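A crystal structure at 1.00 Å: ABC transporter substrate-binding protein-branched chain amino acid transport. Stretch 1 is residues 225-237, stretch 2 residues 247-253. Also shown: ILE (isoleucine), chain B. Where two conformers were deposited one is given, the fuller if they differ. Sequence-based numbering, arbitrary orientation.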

# COMPACT_ATOMS: atom_id res chain seq x y z
N ILE A 225 -6.58 2.18 -18.54
CA ILE A 225 -6.75 1.14 -17.49
C ILE A 225 -6.37 1.88 -16.20
O ILE A 225 -5.27 2.43 -16.11
N VAL A 226 -7.29 1.88 -15.22
CA VAL A 226 -7.13 2.65 -14.00
C VAL A 226 -7.20 1.75 -12.78
O VAL A 226 -8.10 0.92 -12.66
N GLY A 227 -6.24 1.93 -11.89
CA GLY A 227 -6.15 1.11 -10.70
C GLY A 227 -6.00 1.88 -9.42
O GLY A 227 -5.81 3.10 -9.38
N GLY A 228 -6.17 1.12 -8.33
CA GLY A 228 -5.89 1.62 -7.00
C GLY A 228 -4.39 1.46 -6.70
O GLY A 228 -3.55 1.21 -7.57
N ASP A 229 -4.08 1.55 -5.41
CA ASP A 229 -2.69 1.52 -4.97
C ASP A 229 -1.98 0.20 -5.28
O ASP A 229 -0.75 0.14 -5.28
N GLY A 230 -2.74 -0.87 -5.55
CA GLY A 230 -2.12 -2.13 -5.92
C GLY A 230 -1.27 -2.08 -7.19
O GLY A 230 -0.46 -2.98 -7.42
N PHE A 231 -1.46 -1.07 -8.05
CA PHE A 231 -0.65 -0.95 -9.28
C PHE A 231 0.77 -0.43 -9.02
O PHE A 231 1.57 -0.45 -9.94
N ASN A 232 1.07 0.07 -7.82
CA ASN A 232 2.40 0.58 -7.55
C ASN A 232 3.45 -0.53 -7.54
O ASN A 232 3.17 -1.67 -7.18
N GLY A 233 4.65 -0.12 -7.91
CA GLY A 233 5.84 -0.96 -7.92
C GLY A 233 6.30 -1.39 -9.29
O GLY A 233 5.53 -1.47 -10.25
N GLU A 234 7.57 -1.75 -9.38
CA GLU A 234 8.12 -2.19 -10.67
C GLU A 234 7.66 -3.60 -11.08
O GLU A 234 7.78 -3.97 -12.24
N GLU A 235 7.13 -4.39 -10.16
CA GLU A 235 6.70 -5.75 -10.53
C GLU A 235 5.43 -5.65 -11.39
O GLU A 235 5.18 -6.49 -12.25
N PHE A 236 4.60 -4.64 -11.13
CA PHE A 236 3.41 -4.42 -11.97
C PHE A 236 3.87 -4.18 -13.43
O PHE A 236 3.32 -4.76 -14.38
N VAL A 237 4.87 -3.31 -13.59
CA VAL A 237 5.39 -2.99 -14.92
C VAL A 237 6.01 -4.24 -15.57
O VAL A 237 5.82 -4.49 -16.77
N ASN A 247 -1.09 4.29 -21.19
CA ASN A 247 -2.45 4.73 -20.91
C ASN A 247 -2.94 4.05 -19.59
O ASN A 247 -4.07 3.57 -19.49
N ILE A 248 -2.04 4.03 -18.62
CA ILE A 248 -2.28 3.47 -17.29
C ILE A 248 -2.33 4.63 -16.28
O ILE A 248 -1.52 5.55 -16.33
N TYR A 249 -3.30 4.57 -15.38
CA TYR A 249 -3.48 5.58 -14.34
C TYR A 249 -3.69 4.85 -13.03
O TYR A 249 -4.42 3.86 -13.01
N PHE A 250 -3.07 5.31 -11.95
CA PHE A 250 -3.30 4.64 -10.66
C PHE A 250 -2.99 5.56 -9.48
O PHE A 250 -2.21 6.51 -9.57
N ILE A 251 -3.60 5.22 -8.35
CA ILE A 251 -3.42 5.97 -7.13
C ILE A 251 -2.11 5.61 -6.44
O ILE A 251 -1.72 4.44 -6.36
N SER A 252 -1.43 6.64 -5.94
CA SER A 252 -0.21 6.45 -5.17
C SER A 252 -0.21 7.42 -3.99
O SER A 252 -0.84 8.46 -4.00
N GLY A 253 0.59 7.11 -2.98
CA GLY A 253 0.75 7.96 -1.81
C GLY A 253 2.11 8.62 -1.73
O GLY A 253 2.44 9.17 -0.70

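Strands 225-227 and 248-252 run parallel, and their backbone ladder sorts the side chains onto two faces. Val-226 (t) and Tyr-249 (m) share one: Val-226 CG2 lies 4.2 Å from Tyr-249 CB, branched aliphatic against the root of an aromatic.

The other face carries Ile-225, Ile-248 and Phe-250, and the apolar packing is richer here. Ile-225 (m, t) sets its CB 4.0 Å from CD1 of Ile-248 (m, m). The chain then turns through a 3-10 segment, so that Phe-231 (m) points toward the strand. Phe-231 CB sits 3.5 Å from Phe-250 CG, while Phe-231 CD2 at the ring edge meets Ile-248 CG2 at 3.8 Å. Phe-236 (t) adds its CZ 4.1 Å from that same methyl, Ile-248 CG2. Phe-250 (p) is the most extensively covered residue. Gly-227 leaves space for Phe-231: a CB there would clash with Phe-231 CE1.

Asn-232 (m) provides a polar side-chain link, its amide donating through ND2. Asn-232 ND2 donates to Ile-251 O (2.9 Å) and to Asp-229 O (2.9 Å), tying turn to strand, while Asn-232 OD1 lies 3.1 Å from Ser-252 OG.

Asp-229 (p) leads its carboxylate away from the strand to the bound isoleucine, whose positively charged amino N donates to Asp-229 OD2 at 2.8 Å.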

# COMPACT_ATOMS: atom_id res chain seq x y z
CB ILE A 225 -5.96 -0.13 -17.75
CG1 ILE A 225 -6.52 -0.80 -19.02
CG2 ILE A 225 -6.07 -1.07 -16.54
CD1 ILE A 225 -5.71 -1.99 -19.46
CB VAL A 226 -8.27 3.70 -13.93
CG1 VAL A 226 -8.09 4.65 -12.74
CG2 VAL A 226 -8.37 4.50 -15.23
CB ASP A 229 -2.52 1.93 -3.51
CG ASP A 229 -3.11 0.94 -2.48
OD1 ASP A 229 -4.19 0.35 -2.73
OD2 ASP A 229 -2.50 0.82 -1.37
CB PHE A 231 -1.33 0.01 -10.28
CG PHE A 231 -2.45 -0.56 -11.11
CD1 PHE A 231 -3.35 -1.52 -10.65
CD2 PHE A 231 -2.69 0.01 -12.36
CE1 PHE A 231 -4.42 -1.93 -11.46
CE2 PHE A 231 -3.75 -0.40 -13.15
CZ PHE A 231 -4.60 -1.37 -12.70
CB ASN A 232 2.44 1.31 -6.20
CG ASN A 232 1.75 2.64 -6.28
OD1 ASN A 232 2.36 3.65 -6.65
ND2 ASN A 232 0.49 2.68 -5.90
CB GLU A 234 9.64 -2.14 -10.68
CG GLU A 234 10.26 -3.04 -9.64
CD GLU A 234 11.78 -3.05 -9.69
OE1 GLU A 234 12.34 -2.79 -10.78
OE2 GLU A 234 12.41 -3.36 -8.65
CB GLU A 235 6.53 -6.64 -9.31
CG GLU A 235 6.28 -8.05 -9.70
CD GLU A 235 7.39 -8.60 -10.59
OE1 GLU A 235 8.55 -8.15 -10.43
OE2 GLU A 235 7.11 -9.48 -11.43
CB PHE A 236 2.62 -3.20 -11.47
CG PHE A 236 1.59 -2.71 -12.44
CD1 PHE A 236 0.39 -3.39 -12.62
CD2 PHE A 236 1.82 -1.58 -13.21
CE1 PHE A 236 -0.55 -2.93 -13.52
CE2 PHE A 236 0.91 -1.14 -14.12
CZ PHE A 236 -0.29 -1.82 -14.29
CB VAL A 237 6.39 -1.82 -14.87
CG1 VAL A 237 6.99 -1.58 -16.27
CG2 VAL A 237 5.71 -0.55 -14.35
CB ASN A 247 -3.36 4.45 -22.09
CG ASN A 247 -4.35 5.56 -22.35
OD1 ASN A 247 -4.23 6.66 -21.78
ND2 ASN A 247 -5.27 5.33 -23.28
CB ILE A 248 -1.17 2.48 -16.85
CG1 ILE A 248 -0.91 1.39 -17.88
CG2 ILE A 248 -1.47 1.88 -15.49
CD1 ILE A 248 -2.09 0.54 -18.26
CB TYR A 249 -4.69 6.46 -14.64
CG TYR A 249 -4.56 7.19 -15.95
CD1 TYR A 249 -4.91 6.56 -17.15
CD2 TYR A 249 -4.09 8.49 -16.00
CE1 TYR A 249 -4.75 7.19 -18.37
CE2 TYR A 249 -3.95 9.15 -17.21
CZ TYR A 249 -4.29 8.50 -18.39
OH TYR A 249 -4.15 9.14 -19.62
CB PHE A 250 -2.50 3.32 -10.52
CG PHE A 250 -1.01 3.48 -10.71
CD1 PHE A 250 -0.45 3.36 -11.97
CD2 PHE A 250 -0.16 3.72 -9.64
CE1 PHE A 250 0.90 3.50 -12.16
CE2 PHE A 250 1.20 3.85 -9.83
CZ PHE A 250 1.73 3.74 -11.09
CB ILE A 251 -4.58 5.68 -6.14
CG1 ILE A 251 -5.87 6.19 -6.75
CG2 ILE A 251 -4.31 6.32 -4.78
CD1 ILE A 251 -7.08 6.03 -5.90
CB SER A 252 1.03 6.68 -6.01
OG SER A 252 2.19 6.41 -5.27
N ILE B . -3.64 -1.28 0.11
CA ILE B . -3.49 -2.72 -0.24
C ILE B . -4.06 -3.57 0.89
O ILE B . -4.05 -4.81 0.77
CB ILE B . -2.07 -3.09 -0.76
CG1 ILE B . -0.99 -2.52 0.14
CG2 ILE B . -1.74 -2.62 -2.28
CD1 ILE B . 0.40 -2.93 -0.29
OXT ILE B . -4.54 -2.97 1.88